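Local coordinates for protein TASOR (Homo sapiens, PDB 6TL1) that is a component of the HUSH complex, which maintains H3K9me3-linked epigenetic silencing by promoting SETDB1 recruitment, at residues A[59-64]-A[154-159]; A[184-189]-A[196-201]; A[134-139]-A[180-185]. All coordinates share one frame; numbering follows the deposited sequence.

Contact 1: A[59-64]-A[154-159]; sequences KFDGRL and TPKHEC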
loop_
_atom_site.group_PDB
_atom_site.type_symbol
_atom_site.label_atom_id
_atom_site.label_comp_id
_atom_site.label_asym_id
_atom_site.label_seq_id
_atom_site.Cartn_x
_atom_site.Cartn_y
_atom_site.Cartn_z
ATOM N N LYS A 59 -17.866 -0.190 10.529
ATOM C CA LYS A 59 -18.688 0.724 11.317
ATOM C C LYS A 59 -19.755 -0.018 12.105
ATOM O O LYS A 59 -20.103 0.394 13.218
ATOM C CB LYS A 59 -19.347 1.759 10.401
ATOM C CG LYS A 59 -20.155 2.821 11.145
ATOM C CD LYS A 59 -20.680 3.886 10.191
ATOM C CE LYS A 59 -21.298 5.046 10.949
ATOM N NZ LYS A 59 -22.036 5.989 10.045
ATOM N N PHE A 60 -20.252 -1.133 11.570
ATOM C CA PHE A 60 -21.175 -1.959 12.334
ATOM C C PHE A 60 -20.519 -2.574 13.564
ATOM O O PHE A 60 -21.193 -2.785 14.575
ATOM C CB PHE A 60 -21.771 -3.053 11.453
ATOM C CG PHE A 60 -22.808 -3.872 12.152
ATOM C CD1 PHE A 60 -24.124 -3.453 12.219
ATOM C CD2 PHE A 60 -22.451 -5.063 12.768
ATOM C CE1 PHE A 60 -25.071 -4.216 12.879
ATOM C CE2 PHE A 60 -23.392 -5.827 13.434
ATOM C CZ PHE A 60 -24.704 -5.406 13.486
ATOM N N ASP A 61 -19.217 -2.842 13.518
ATOM C CA ASP A 61 -18.524 -3.503 14.616
ATOM C C ASP A 61 -17.937 -2.471 15.570
ATOM O O ASP A 61 -17.291 -2.823 16.557
ATOM C CB ASP A 61 -17.444 -4.436 14.006
ATOM C CG ASP A 61 -16.647 -5.299 15.038
ATOM O OD1 ASP A 61 -16.073 -6.309 14.583
ATOM O OD2 ASP A 61 -16.542 -5.008 16.243
ATOM N N GLY A 62 -18.265 -1.201 15.384
ATOM C CA GLY A 62 -17.948 -0.236 16.401
ATOM C C GLY A 62 -16.724 0.600 16.128
ATOM O O GLY A 62 -16.327 1.374 17.000
ATOM N N ARG A 63 -16.100 0.463 14.966
ATOM C CA ARG A 63 -14.928 1.280 14.684
ATOM C C ARG A 63 -15.325 2.750 14.688
ATOM O O ARG A 63 -16.456 3.112 14.352
ATOM C CB ARG A 63 -14.319 0.930 13.323
ATOM C CG ARG A 63 -13.843 -0.498 13.166
ATOM C CD ARG A 63 -12.800 -0.907 14.190
ATOM N NE ARG A 63 -12.199 -2.167 13.777
ATOM C CZ ARG A 63 -12.653 -3.362 14.141
ATOM N NH1 ARG A 63 -13.706 -3.453 14.939
ATOM N NH2 ARG A 63 -12.056 -4.464 13.705
ATOM N N LEU A 64 -14.391 3.604 15.086
ATOM C CA LEU A 64 -14.711 5.017 15.123
ATOM C C LEU A 64 -14.565 5.601 13.725
ATOM O O LEU A 64 -13.903 5.026 12.857
ATOM C CB LEU A 64 -13.762 5.752 16.070
ATOM C CG LEU A 64 -13.357 5.078 17.329
ATOM C CD1 LEU A 64 -12.167 5.622 17.854
ATOM C CD2 LEU A 64 -14.378 5.139 18.350
ATOM N N THR A 154 -3.369 -10.119 13.998
ATOM C CA THR A 154 -4.076 -9.850 15.248
ATOM C C THR A 154 -5.570 -9.773 14.991
ATOM O O THR A 154 -6.010 -8.916 14.195
ATOM C CB THR A 154 -3.591 -8.551 15.869
ATOM O OG1 THR A 154 -2.186 -8.633 16.113
ATOM C CG2 THR A 154 -4.270 -8.361 17.212
ATOM N N PRO A 155 -6.402 -10.616 15.584
ATOM C CA PRO A 155 -7.837 -10.560 15.338
ATOM C C PRO A 155 -8.416 -9.218 15.773
ATOM O O PRO A 155 -7.908 -8.573 16.696
ATOM C CB PRO A 155 -8.407 -11.707 16.169
ATOM C CG PRO A 155 -7.234 -12.670 16.307
ATOM C CD PRO A 155 -6.047 -11.752 16.474
ATOM N N LYS A 156 -9.456 -8.787 15.060
ATOM C CA LYS A 156 -10.234 -7.592 15.384
ATOM C C LYS A 156 -9.436 -6.306 15.187
ATOM O O LYS A 156 -9.795 -5.264 15.727
ATOM C CB LYS A 156 -10.779 -7.665 16.815
ATOM C CG LYS A 156 -11.707 -8.848 17.049
ATOM C CD LYS A 156 -12.783 -8.963 15.998
ATOM C CE LYS A 156 -13.708 -10.135 16.285
ATOM N NZ LYS A 156 -14.750 -10.243 15.219
ATOM N N HIS A 157 -8.336 -6.377 14.450
ATOM C CA HIS A 157 -7.569 -5.225 14.009
ATOM C C HIS A 157 -7.457 -5.309 12.499
ATOM O O HIS A 157 -7.553 -6.395 11.923
ATOM C CB HIS A 157 -6.168 -5.175 14.658
ATOM C CG HIS A 157 -6.201 -4.983 16.149
ATOM N ND1 HIS A 157 -6.610 -5.972 17.017
ATOM C CD2 HIS A 157 -5.891 -3.911 16.919
ATOM C CE1 HIS A 157 -6.546 -5.522 18.259
ATOM N NE2 HIS A 157 -6.113 -4.274 18.228
ATOM N N GLU A 158 -7.288 -4.161 11.848
ATOM C CA GLU A 158 -7.278 -4.185 10.391
ATOM C C GLU A 158 -5.898 -4.368 9.789
ATOM O O GLU A 158 -5.800 -4.861 8.656
ATOM C CB GLU A 158 -7.921 -2.913 9.829
ATOM C CG GLU A 158 -9.456 -2.960 9.820
ATOM C CD GLU A 158 -10.062 -3.219 11.194
ATOM O OE1 GLU A 158 -10.099 -2.263 12.001
ATOM O OE2 GLU A 158 -10.451 -4.373 11.477
ATOM N N CYS A 159 -4.827 -3.994 10.496
ATOM C CA CYS A 159 -3.497 -4.103 9.912
ATOM C C CYS A 159 -2.468 -4.100 11.035
ATOM O O CYS A 159 -2.769 -3.758 12.179
ATOM C CB CYS A 159 -3.171 -2.973 8.926
ATOM S SG CYS A 159 -3.154 -1.322 9.697
#
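A surface salt bridge between R63 and E158 ties the turn that ends helix 45-60 to the loop leading into strand 159-162. The two side chains reach toward each other tip to tip, and R63 grips the carboxylate side-on with two nitrogens. NE of R63 gives a nearly straight bond of 2.8 Å to OE1 of E158, 171° at the hydrogen. NH2 of R63 meets OE2 of E158 at 2.7 Å. Both arrive on the syn side of the carboxylate, whose plane is turned 35° from the guanidinium. The helix closes in a Schellman motif with G62, at positive phi, as the C-prime residue. R63 follows directly. The third nitrogen, NH1 of R63, forms a longer salt bridge to OD2 of D61 at 3.5 Å, so the guanidinium lies between two acidic groups. NZ of K156 stands 4.2 Å from OD1 of D61, which is charge proximity without a salt bridge. On the loop side, T154 to H157 form a type II beta turn, and ND1 of H157 bonds to P155 O at 2.9 Å. OE1 of E158 also accepts from the backbone N of K138.

Contact 2: A[184-189]-A[196-201]; sequences FYEYGF and PRHVCP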
loop_
_atom_site.group_PDB
_atom_site.type_symbol
_atom_site.label_atom_id
_atom_site.label_comp_id
_atom_site.label_asym_id
_atom_site.label_seq_id
_atom_site.Cartn_x
_atom_site.Cartn_y
_atom_site.Cartn_z
ATOM N N PHE A 184 -1.793 -5.660 5.865
ATOM C CA PHE A 184 -3.240 -5.797 5.872
ATOM C C PHE A 184 -3.649 -7.264 5.809
ATOM O O PHE A 184 -3.060 -8.060 5.077
ATOM C CB PHE A 184 -3.850 -5.033 4.700
ATOM C CG PHE A 184 -3.787 -3.548 4.865
ATOM C CD1 PHE A 184 -4.789 -2.872 5.542
ATOM C CD2 PHE A 184 -2.720 -2.829 4.356
ATOM C CE1 PHE A 184 -4.728 -1.496 5.709
ATOM C CE2 PHE A 184 -2.659 -1.453 4.511
ATOM C CZ PHE A 184 -3.663 -0.793 5.200
ATOM N N TYR A 185 -4.669 -7.617 6.571
ATOM C CA TYR A 185 -5.137 -8.990 6.591
ATOM C C TYR A 185 -6.604 -8.963 6.967
ATOM O O TYR A 185 -7.130 -7.949 7.436
ATOM C CB TYR A 185 -4.337 -9.835 7.585
ATOM C CG TYR A 185 -4.370 -9.205 8.946
ATOM C CD1 TYR A 185 -5.412 -9.464 9.830
ATOM C CD2 TYR A 185 -3.367 -8.331 9.347
ATOM C CE1 TYR A 185 -5.454 -8.869 11.070
ATOM C CE2 TYR A 185 -3.391 -7.744 10.595
ATOM C CZ TYR A 185 -4.431 -8.013 11.452
ATOM O OH TYR A 185 -4.466 -7.417 12.690
ATOM N N GLU A 186 -7.255 -10.106 6.796
ATOM C CA GLU A 186 -8.656 -10.201 7.171
ATOM C C GLU A 186 -8.982 -11.654 7.456
ATOM O O GLU A 186 -8.720 -12.528 6.623
ATOM C CB GLU A 186 -9.560 -9.643 6.069
ATOM C CG GLU A 186 -11.007 -9.558 6.468
ATOM C CD GLU A 186 -11.865 -8.791 5.472
ATOM O OE1 GLU A 186 -11.444 -8.602 4.312
ATOM O OE2 GLU A 186 -12.983 -8.399 5.857
ATOM N N TYR A 187 -9.547 -11.912 8.630
ATOM C CA TYR A 187 -10.002 -13.249 8.931
ATOM C C TYR A 187 -11.376 -13.442 8.302
ATOM O O TYR A 187 -12.256 -12.583 8.429
ATOM C CB TYR A 187 -10.076 -13.463 10.442
ATOM C CG TYR A 187 -8.734 -13.716 11.094
ATOM C CD1 TYR A 187 -8.194 -14.993 11.144
ATOM C CD2 TYR A 187 -8.011 -12.673 11.671
ATOM C CE1 TYR A 187 -6.970 -15.233 11.752
ATOM C CE2 TYR A 187 -6.782 -12.902 12.287
ATOM C CZ TYR A 187 -6.268 -14.181 12.318
ATOM O OH TYR A 187 -5.053 -14.425 12.912
ATOM N N GLY A 188 -11.559 -14.569 7.633
ATOM C CA GLY A 188 -12.874 -15.038 7.265
ATOM C C GLY A 188 -13.396 -15.804 8.447
ATOM O O GLY A 188 -12.947 -15.611 9.588
ATOM N N PHE A 189 -14.333 -16.704 8.208
ATOM C CA PHE A 189 -14.778 -17.576 9.287
ATOM C C PHE A 189 -14.032 -18.897 9.148
ATOM O O PHE A 189 -14.311 -19.688 8.243
ATOM C CB PHE A 189 -16.288 -17.757 9.285
ATOM C CG PHE A 189 -16.754 -18.902 10.138
ATOM C CD1 PHE A 189 -16.227 -19.090 11.411
ATOM C CD2 PHE A 189 -17.733 -19.773 9.684
ATOM C CE1 PHE A 189 -16.642 -20.149 12.207
ATOM C CE2 PHE A 189 -18.163 -20.828 10.472
ATOM C CZ PHE A 189 -17.617 -21.016 11.736
ATOM N N PRO A 196 -7.530 -9.323 1.457
ATOM C CA PRO A 196 -8.210 -8.400 2.375
ATOM C C PRO A 196 -9.003 -7.384 1.581
ATOM O O PRO A 196 -8.530 -6.877 0.565
ATOM C CB PRO A 196 -7.053 -7.735 3.135
ATOM C CG PRO A 196 -5.891 -8.677 2.971
ATOM C CD PRO A 196 -6.067 -9.241 1.581
ATOM N N ARG A 197 -10.221 -7.096 2.037
ATOM C CA ARG A 197 -11.103 -6.234 1.258
ATOM C C ARG A 197 -10.968 -4.749 1.575
ATOM O O ARG A 197 -11.496 -3.926 0.807
ATOM C CB ARG A 197 -12.575 -6.633 1.428
ATOM C CG ARG A 197 -12.909 -8.121 1.296
ATOM C CD ARG A 197 -14.339 -8.392 1.790
ATOM N NE ARG A 197 -14.429 -8.392 3.235
ATOM C CZ ARG A 197 -15.575 -8.342 3.902
ATOM N NH1 ARG A 197 -15.576 -8.354 5.228
ATOM N NH2 ARG A 197 -16.722 -8.215 3.252
ATOM N N HIS A 198 -10.261 -4.377 2.646
ATOM C CA HIS A 198 -10.037 -2.970 2.958
ATOM C C HIS A 198 -8.778 -2.421 2.283
ATOM O O HIS A 198 -8.248 -1.388 2.697
ATOM C CB HIS A 198 -10.023 -2.745 4.480
ATOM C CG HIS A 198 -9.154 -3.690 5.254
ATOM N ND1 HIS A 198 -9.228 -5.062 5.125
ATOM C CD2 HIS A 198 -8.229 -3.457 6.220
ATOM C CE1 HIS A 198 -8.363 -5.630 5.946
ATOM N NE2 HIS A 198 -7.738 -4.678 6.618
ATOM N N VAL A 199 -8.332 -3.086 1.225
ATOM C CA VAL A 199 -7.289 -2.649 0.313
ATOM C C VAL A 199 -7.873 -2.706 -1.091
ATOM O O VAL A 199 -8.398 -3.747 -1.500
ATOM C CB VAL A 199 -6.047 -3.550 0.413
ATOM C CG1 VAL A 199 -5.083 -3.244 -0.700
ATOM C CG2 VAL A 199 -5.391 -3.403 1.807
ATOM N N CYS A 200 -7.812 -1.585 -1.818
ATOM C CA CYS A 200 -8.431 -1.516 -3.143
ATOM C C CYS A 200 -7.574 -0.695 -4.102
ATOM O O CYS A 200 -7.222 0.453 -3.781
ATOM C CB CYS A 200 -9.837 -0.913 -3.041
ATOM S SG CYS A 200 -10.775 -0.976 -4.577
ATOM N N PRO A 201 -7.216 -1.232 -5.266
ATOM C CA PRO A 201 -6.446 -0.440 -6.237
ATOM C C PRO A 201 -7.236 0.773 -6.712
ATOM O O PRO A 201 -8.428 0.684 -7.027
ATOM C CB PRO A 201 -6.180 -1.426 -7.375
ATOM C CG PRO A 201 -7.273 -2.415 -7.273
ATOM C CD PRO A 201 -7.593 -2.548 -5.806
#
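OE1 of E186 is gripped by two donors of R197. The backbone N of R197 meets it at 3.0 Å, nearly along its C-O axis. NE of R197 reaches the same oxygen from the opposite face of the carboxylate plane, at 3.2 Å. OE2 of E186 takes NH1 of R197 at 2.7 Å and NE as a second, more bent donor. The salt bridge is therefore side-on, with the carboxylate and guanidinium planes 26° apart. CG of E186 is anti to the backbone N (chi1 -173°), and the chain runs extended beyond it, carrying the carboxylate to R197. The charges continue toward helix 45-60: K54 pairs with OE2 of E186, and E57 with NH1 of R197. The contact joins the end of strand 181-184 to the start of strand 199-209, so it bridges the two sheets of this pseudo-PARP domain. The other side of the contact is ring and aliphatic packing, with H198 as its polar member. CG2 of V199 sits over one face of the F184 ring in a CH-pi contact, 3.8 Å from the centroid and offset toward the rim. F184 turns its edge to the face of H198, an offset edge-to-face pair with planes at 75°. CE1 of H198 lies 3.0 Å from Y185 O, and NE2 of H198 is bonded to E158 O. CG of P196 packs 3.6 Å from F184 O.

Contact 3: A[134-139]-A[180-185]; sequences IMKGKI and TQYYFY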
loop_
_atom_site.group_PDB
_atom_site.type_symbol
_atom_site.label_atom_id
_atom_site.label_comp_id
_atom_site.label_asym_id
_atom_site.label_seq_id
_atom_site.Cartn_x
_atom_site.Cartn_y
_atom_site.Cartn_z
ATOM N N ILE A 134 -6.870 2.489 1.133
ATOM C CA ILE A 134 -6.855 1.565 2.255
ATOM C C ILE A 134 -7.654 2.182 3.386
ATOM O O ILE A 134 -7.873 3.395 3.433
ATOM C CB ILE A 134 -5.426 1.242 2.755
ATOM C CG1 ILE A 134 -4.715 2.550 3.141
ATOM C CG2 ILE A 134 -4.669 0.479 1.693
ATOM C CD1 ILE A 134 -3.318 2.372 3.722
ATOM N N MET A 135 -8.083 1.318 4.297
ATOM C CA MET A 135 -8.566 1.724 5.611
ATOM C C MET A 135 -7.685 1.053 6.642
ATOM O O MET A 135 -7.731 -0.176 6.805
ATOM C CB MET A 135 -10.028 1.338 5.796
ATOM C CG MET A 135 -10.957 2.106 4.878
ATOM S SD MET A 135 -12.672 1.663 5.185
ATOM C CE MET A 135 -12.675 0.072 4.380
ATOM N N LYS A 136 -6.866 1.851 7.325
ATOM C CA LYS A 136 -6.026 1.262 8.343
ATOM C C LYS A 136 -6.859 0.793 9.521
ATOM O O LYS A 136 -6.435 -0.110 10.243
ATOM C CB LYS A 136 -4.944 2.244 8.804
ATOM C CG LYS A 136 -4.026 2.738 7.699
ATOM C CD LYS A 136 -2.742 3.312 8.291
ATOM C CE LYS A 136 -2.859 4.778 8.653
ATOM N NZ LYS A 136 -3.187 5.630 7.477
ATOM N N GLY A 137 -8.042 1.376 9.711
ATOM C CA GLY A 137 -8.934 0.938 10.771
ATOM C C GLY A 137 -8.264 1.020 12.128
ATOM O O GLY A 137 -7.519 1.965 12.436
ATOM N N LYS A 138 -8.536 0.018 12.962
ATOM C CA LYS A 138 -7.886 -0.098 14.261
ATOM C C LYS A 138 -6.543 -0.776 14.039
ATOM O O LYS A 138 -6.475 -1.931 13.595
ATOM C CB LYS A 138 -8.756 -0.858 15.260
ATOM C CG LYS A 138 -8.012 -1.270 16.521
ATOM C CD LYS A 138 -8.956 -1.593 17.677
ATOM C CE LYS A 138 -9.378 -0.316 18.424
ATOM N NZ LYS A 138 -8.342 0.164 19.402
ATOM N N ILE A 139 -5.490 -0.053 14.323
ATOM C CA ILE A 139 -4.129 -0.458 14.008
ATOM C C ILE A 139 -3.561 -1.242 15.177
ATOM O O ILE A 139 -3.806 -0.902 16.336
ATOM C CB ILE A 139 -3.265 0.781 13.704
ATOM C CG1 ILE A 139 -3.857 1.560 12.528
ATOM C CG2 ILE A 139 -1.834 0.374 13.410
ATOM C CD1 ILE A 139 -3.238 2.934 12.313
ATOM N N THR A 180 8.693 0.612 7.278
ATOM C CA THR A 180 7.643 1.559 6.917
ATOM C C THR A 180 6.548 0.900 6.082
ATOM O O THR A 180 5.988 1.521 5.174
ATOM C CB THR A 180 8.221 2.768 6.181
ATOM O OG1 THR A 180 8.884 2.324 4.996
ATOM C CG2 THR A 180 9.220 3.521 7.084
ATOM N N GLN A 181 6.269 -0.369 6.349
ATOM C CA GLN A 181 5.216 -1.085 5.651
ATOM C C GLN A 181 3.922 -1.068 6.444
ATOM O O GLN A 181 3.903 -0.874 7.664
ATOM C CB GLN A 181 5.614 -2.540 5.387
ATOM C CG GLN A 181 6.844 -2.676 4.552
ATOM C CD GLN A 181 6.552 -2.414 3.097
ATOM O OE1 GLN A 181 5.656 -3.019 2.505
ATOM N NE2 GLN A 181 7.280 -1.456 2.519
ATOM N N TYR A 182 2.830 -1.255 5.713
ATOM C CA TYR A 182 1.532 -1.614 6.262
ATOM C C TYR A 182 1.292 -3.090 5.964
ATOM O O TYR A 182 1.627 -3.566 4.878
ATOM C CB TYR A 182 0.417 -0.781 5.633
ATOM C CG TYR A 182 0.423 0.696 5.974
ATOM C CD1 TYR A 182 0.629 1.132 7.270
ATOM C CD2 TYR A 182 0.217 1.654 4.985
ATOM C CE1 TYR A 182 0.639 2.482 7.582
ATOM C CE2 TYR A 182 0.212 3.015 5.289
ATOM C CZ TYR A 182 0.431 3.418 6.589
ATOM O OH TYR A 182 0.438 4.756 6.910
ATOM N N TYR A 183 0.701 -3.811 6.908
ATOM C CA TYR A 183 0.426 -5.243 6.760
ATOM C C TYR A 183 -1.066 -5.470 6.964
ATOM O O TYR A 183 -1.547 -5.442 8.098
ATOM C CB TYR A 183 1.259 -6.038 7.752
ATOM C CG TYR A 183 1.054 -7.542 7.781
ATOM C CD1 TYR A 183 1.532 -8.347 6.760
ATOM C CD2 TYR A 183 0.446 -8.157 8.868
ATOM C CE1 TYR A 183 1.400 -9.740 6.817
ATOM C CE2 TYR A 183 0.293 -9.549 8.931
ATOM C CZ TYR A 183 0.773 -10.323 7.904
ATOM O OH TYR A 183 0.632 -11.687 7.959
ATOM N N PHE A 184 -1.793 -5.660 5.865
ATOM C CA PHE A 184 -3.240 -5.797 5.872
ATOM C C PHE A 184 -3.649 -7.264 5.809
ATOM O O PHE A 184 -3.060 -8.060 5.077
ATOM C CB PHE A 184 -3.850 -5.033 4.700
ATOM C CG PHE A 184 -3.787 -3.548 4.865
ATOM C CD1 PHE A 184 -4.789 -2.872 5.542
ATOM C CD2 PHE A 184 -2.720 -2.829 4.356
ATOM C CE1 PHE A 184 -4.728 -1.496 5.709
ATOM C CE2 PHE A 184 -2.659 -1.453 4.511
ATOM C CZ PHE A 184 -3.663 -0.793 5.200
ATOM N N TYR A 185 -4.669 -7.617 6.571
ATOM C CA TYR A 185 -5.137 -8.990 6.591
ATOM C C TYR A 185 -6.604 -8.963 6.967
ATOM O O TYR A 185 -7.130 -7.949 7.436
ATOM C CB TYR A 185 -4.337 -9.835 7.585
ATOM C CG TYR A 185 -4.370 -9.205 8.946
ATOM C CD1 TYR A 185 -5.412 -9.464 9.830
ATOM C CD2 TYR A 185 -3.367 -8.331 9.347
ATOM C CE1 TYR A 185 -5.454 -8.869 11.070
ATOM C CE2 TYR A 185 -3.391 -7.744 10.595
ATOM C CZ TYR A 185 -4.431 -8.013 11.452
ATOM O OH TYR A 185 -4.466 -7.417 12.690
#
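Every side-chain atom of I134 approaches the F184 ring, and CD1 also reaches Y182. CB lies 3.6 Å from CZ of F184. The CG2 branch lies beside CZ and CE2 of the same ring. CG1 takes the position between the backbone N and the carbonyl carbon (chi1 57°) and passes somewhat farther from CZ. The chain then extends to CD1, which touches both rings: CZ of F184 at 3.5 Å and CD2 of Y182 at 3.8 Å. I134 crosses each of the two aromatic side chains at about a right angle. The contact is buried near the middle of the domain. Here the end of strand 126-134 of the five-stranded antiparallel sheet packs against strand 181-184 of the mixed four-stranded sheet. Y182 and F184 are two residues apart on that strand, and both point their CB toward the 134-139 segment. The alternation of an extended strand puts them on one face. L109 of strand 107-110 and A73 of strand 71-77 also touch I134.

K136 comes to the Y182 ring by its aliphatic part. Its CD lies over one face, 3.6 Å from CE1 of Y182. The chain bends at chi3 (-87°), placing CE 3.7 Å from OH of Y182. NZ makes a weak hydrogen bond to S71. The backbone adds to the contact at the CE1 rim of F184. M135 O lies 3.5 Å from CE1 of F184, near the plane of the ring and at its edge. CA of K136 stands at the same edge, 4.0 Å from CE1. C159 of strand 159-162 touches both K136 and F184.

Overall arrangement
Contact 1 is at the surface, while contacts 2 and 3 are buried. Contacts 2 and 3 share F184 and Y185, and both join strand 181-184 to the larger sheet, one at strand 199-209 and the other at the end of strand 126-134. Contact 1 instead ties the C-terminal end of helix 45-60 to the loop before strand 159-162. The chemistry follows place. Contact 1 is almost wholly ionic, contact 2 combines a salt bridge with ring packing, and contact 3 is apolar and aromatic. Hydrogen bonds link neighbours: T154 O with Y185 OH between contacts 1 and 2, and H198 O with M135 N between contacts 2 and 3. E158 of contact 1 also reaches the 134-139 segment through K138.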